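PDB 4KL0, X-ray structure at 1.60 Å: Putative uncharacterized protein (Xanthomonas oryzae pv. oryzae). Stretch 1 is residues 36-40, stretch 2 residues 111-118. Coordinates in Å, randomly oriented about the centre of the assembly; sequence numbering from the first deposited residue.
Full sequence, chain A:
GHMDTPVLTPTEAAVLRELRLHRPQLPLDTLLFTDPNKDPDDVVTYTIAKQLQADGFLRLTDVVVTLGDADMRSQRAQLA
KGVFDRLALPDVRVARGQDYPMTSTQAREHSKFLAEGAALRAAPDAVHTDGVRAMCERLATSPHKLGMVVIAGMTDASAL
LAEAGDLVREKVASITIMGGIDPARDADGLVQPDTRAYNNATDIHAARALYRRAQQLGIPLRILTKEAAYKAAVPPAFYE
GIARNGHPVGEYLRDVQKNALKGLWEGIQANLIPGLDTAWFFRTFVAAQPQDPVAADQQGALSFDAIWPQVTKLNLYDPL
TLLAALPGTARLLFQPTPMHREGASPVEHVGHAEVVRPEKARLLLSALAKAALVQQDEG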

ATOM      1  N   PRO A  36       2.017   6.794   4.750  1.00 10.01           N
ATOM      2  CA  PRO A  36       1.169   7.651   3.873  1.00 10.21           C
ATOM      3  C   PRO A  36       1.673   9.104   3.734  1.00 11.25           C
ATOM      4  O   PRO A  36       2.482   9.644   4.540  1.00 13.20           O
ATOM      5  CB  PRO A  36      -0.179   7.653   4.604  1.00 11.99           C
ATOM      6  CG  PRO A  36       0.197   7.500   6.101  1.00 10.57           C
ATOM      7  CD  PRO A  36       1.341   6.453   6.020  1.00 10.65           C
ATOM      8  N   ASN A  37       1.135   9.723   2.691  1.00 12.02           N
ATOM      9  CA  ASN A  37       1.338  11.164   2.401  1.00 10.88           C
ATOM     10  C   ASN A  37       2.725  11.542   1.892  1.00 14.24           C
ATOM     11  O   ASN A  37       3.136  12.694   2.020  1.00 14.25           O
ATOM     12  CB  ASN A  37       0.894  12.039   3.558  1.00 11.84           C
ATOM     13  CG  ASN A  37       0.490  13.423   3.086  1.00 15.11           C
ATOM     14  OD1 ASN A  37      -0.195  13.539   2.057  1.00 14.04           O
ATOM     15  ND2 ASN A  37       0.916  14.481   3.814  1.00 15.33           N
ATOM     16  N   LYS A  38       3.458  10.596   1.316  1.00 13.47           N
ATOM     17  CA  LYS A  38       4.560  11.016   0.436  1.00 14.62           C
ATOM     18  C   LYS A  38       4.203  10.750  -1.025  1.00 17.73           C
ATOM     19  O   LYS A  38       4.885  11.212  -1.953  1.00 21.44           O
ATOM     20  CB  LYS A  38       5.927  10.413   0.832  1.00 17.32           C
ATOM     21  CG  LYS A  38       6.019   8.917   1.104  1.00 16.75           C
ATOM     22  CD  LYS A  38       6.152   8.078  -0.185  1.00 19.00           C
ATOM     23  CE  LYS A  38       6.401   6.560   0.159  1.00 15.56           C
ATOM     24  NZ  LYS A  38       6.466   5.787  -1.133  1.00 16.31           N
ATOM     25  N   ASP A  39       3.090  10.058  -1.226  1.00 16.56           N
ATOM     26  CA  ASP A  39       2.528   9.818  -2.568  1.00 17.82           C
ATOM     27  C   ASP A  39       1.058   9.409  -2.353  1.00 14.69           C
ATOM     28  O   ASP A  39       0.623   9.333  -1.214  1.00 16.84           O
ATOM     29  CB  ASP A  39       3.351   8.780  -3.334  1.00 17.30           C
ATOM     30  CG  ASP A  39       3.424   7.398  -2.658  1.00 18.74           C
ATOM     31  OD1 ASP A  39       2.499   6.987  -1.921  1.00 19.21           O
ATOM     32  OD2 ASP A  39       4.470   6.719  -2.914  1.00 23.19           O
ATOM     33  N   PRO A  40       0.269   9.140  -3.410  1.00 12.11           N
ATOM     34  CA  PRO A  40      -1.126   8.773  -3.148  1.00 13.73           C
ATOM     35  C   PRO A  40      -1.386   7.363  -2.698  1.00 14.12           C
ATOM     36  O   PRO A  40      -2.478   7.092  -2.184  1.00 12.70           O
ATOM     37  CB  PRO A  40      -1.813   8.923  -4.537  1.00 15.12           C
ATOM     38  CG  PRO A  40      -0.765   9.586  -5.454  1.00 17.43           C
ATOM     39  CD  PRO A  40       0.575   9.280  -4.850  1.00 14.67           C
ATOM     40  N   SER A 111      11.546  12.477   4.763  1.00 15.78           N
ATOM     41  CA  SER A 111      10.836  13.546   5.454  1.00 16.37           C
ATOM     42  C   SER A 111       9.799  14.184   4.535  1.00 16.64           C
ATOM     43  O   SER A 111       9.277  15.252   4.855  1.00 19.82           O
ATOM     44  CB  SER A 111      11.802  14.612   5.955  1.00 18.82           C
ATOM     45  OG  SER A 111      12.358  15.290   4.834  1.00 28.73           O
ATOM     46  N   LYS A 112       9.531  13.584   3.368  1.00 15.40           N
ATOM     47  CA  LYS A 112       8.520  14.110   2.423  1.00 18.85           C
ATOM     48  C   LYS A 112       7.078  13.985   2.938  1.00 16.80           C
ATOM     49  O   LYS A 112       6.598  12.894   3.228  1.00 14.53           O
ATOM     50  CB  LYS A 112       8.702  13.353   1.090  1.00 16.44           C
ATOM     51  CG  LYS A 112       7.869  13.879  -0.092  1.00 20.46           C
ATOM     52  CD  LYS A 112       8.441  13.284  -1.384  1.00 25.65           C
ATOM     53  CE  LYS A 112       7.350  13.183  -2.443  1.00 29.32           C
ATOM     54  NZ  LYS A 112       7.940  13.438  -3.821  1.00 32.09           N
ATOM     55  N   PHE A 113       6.359  15.099   3.068  1.00 16.09           N
ATOM     56  CA  PHE A 113       5.001  15.098   3.638  1.00 14.46           C
ATOM     57  C   PHE A 113       4.204  16.152   2.886  1.00 18.65           C
ATOM     58  O   PHE A 113       4.433  17.357   3.024  1.00 19.77           O
ATOM     59  CB  PHE A 113       5.018  15.376   5.165  1.00 17.53           C
ATOM     60  CG  PHE A 113       3.668  15.273   5.833  1.00 15.06           C
ATOM     61  CD1 PHE A 113       3.222  14.076   6.379  1.00 11.55           C
ATOM     62  CD2 PHE A 113       2.793  16.378   5.914  1.00 17.34           C
ATOM     63  CE1 PHE A 113       1.995  13.956   7.000  1.00 14.30           C
ATOM     64  CE2 PHE A 113       1.556  16.285   6.537  1.00 17.88           C
ATOM     65  CZ  PHE A 113       1.125  15.084   7.088  1.00 17.86           C
ATOM     66  N   LEU A 114       3.309  15.668   2.045  1.00 16.36           N
ATOM     67  CA  LEU A 114       2.702  16.505   0.981  1.00 16.11           C
ATOM     68  C   LEU A 114       1.717  17.495   1.606  1.00 18.85           C
ATOM     69  O   LEU A 114       0.956  17.167   2.531  1.00 16.91           O
ATOM     70  CB  LEU A 114       2.019  15.601  -0.059  1.00 17.96           C
ATOM     71  CG  LEU A 114       2.962  14.667  -0.824  1.00 20.63           C
ATOM     72  CD1 LEU A 114       2.190  13.685  -1.748  1.00 23.61           C
ATOM     73  CD2 LEU A 114       3.968  15.477  -1.577  1.00 23.91           C
ATOM     74  N   ALA A 115       1.716  18.730   1.111  1.00 16.51           N
ATOM     75  CA  ALA A 115       0.875  19.765   1.758  1.00 19.31           C
ATOM     76  C   ALA A 115      -0.631  19.432   1.820  1.00 17.93           C
ATOM     77  O   ALA A 115      -1.354  19.823   2.774  1.00 19.95           O
ATOM     78  CB  ALA A 115       1.094  21.085   1.041  1.00 20.15           C
ATOM     79  N   GLU A 116      -1.111  18.667   0.849  1.00 15.53           N
ATOM     80  CA  GLU A 116      -2.531  18.328   0.766  1.00 19.10           C
ATOM     81  C   GLU A 116      -3.013  17.498   1.978  1.00 19.16           C
ATOM     82  O   GLU A 116      -4.196  17.500   2.363  1.00 19.05           O
ATOM     83  CB  GLU A 116      -2.782  17.562  -0.542  1.00 18.54           C
ATOM     84  CG  GLU A 116      -2.613  18.338  -1.835  1.00 21.20           C
ATOM     85  CD  GLU A 116      -1.192  18.545  -2.313  1.00 23.33           C
ATOM     86  OE1 GLU A 116      -0.231  17.973  -1.741  1.00 23.83           O
ATOM     87  OE2 GLU A 116      -1.011  19.319  -3.282  1.00 30.66           O
ATOM     88  N   GLY A 117      -2.090  16.772   2.607  1.00 16.71           N
ATOM     89  CA  GLY A 117      -2.481  16.018   3.766  1.00 15.45           C
ATOM     90  C   GLY A 117      -2.536  16.782   5.058  1.00 17.70           C
ATOM     91  O   GLY A 117      -3.082  16.280   6.018  1.00 21.78           O
ATOM     92  N   ALA A 118      -1.952  17.984   5.100  1.00 18.82           N
ATOM     93  CA  ALA A 118      -1.851  18.692   6.393  1.00 20.81           C
ATOM     94  C   ALA A 118      -3.203  18.843   7.115  1.00 21.79           C
ATOM     95  O   ALA A 118      -3.320  18.555   8.303  1.00 23.18           O
ATOM     96  CB  ALA A 118      -1.210  20.029   6.193  1.00 22.53           C
TER

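Two hydrogen bonds, both between Asn-37 and Leu-114, hold the stretches together. The backbone amide of Leu-114 donates to the carbonyl of Asn-37 (N to O, 3.0 Å), and the Asn-37 carboxamide returns a bond from ND2 to O of Leu-114, also 3.0 Å. Asn-37 thus acts as acceptor through its main chain and donor through its side chain, engaging both polar backbone groups of one residue. Its OD1 is satisfied elsewhere in the structure. The Asn-37 carbonyl also receives a CA-H...O contact from Phe-113, with CA 3.4 Å from O.

No regular strand pairing accompanies these bonds; the chains approach as irregular segments, with Lys-38 and Phe-113 nearest in register (CA to CA, 5.2 Å). The Leu-114 carbonyl that accepts from Asn-37 also accepts from the backbone N of Gly-117 (N to O, 3.1 Å), so the asparagine joins a turn that is already internally bonded. Gly-117 leaves room for this arrangement: its CA lies 3.7 Å from Asn-37 ND2, and an ideally placed CB would come within 2.5 Å of that nitrogen, a clash. The same ND2 sits over one face of the Phe-113 ring, 3.3 Å from CE2, placing the amide against the aromatic π surface.

Around this polar centre, aliphatic side-chain atoms of stretch 2 pack chiefly against the backbone of stretch 1. Leu-114 points toward stretch 1, and its CD1 rests 3.6 Å from C of Lys-38 and 3.8 Å from N of Asp-39, covering the peptide link between them. Lys-112 reaches across with CE 3.2 Å from O of Lys-38, while Lys-38 CB and Lys-112 CB lie 4.1 Å apart. The end of the Lys-38 side chain leads away from this contact, and its NZ forms a salt bridge with OD2 of Asp-39 at 2.8 Å. Together the stretches bury 333 Å², both sides summed.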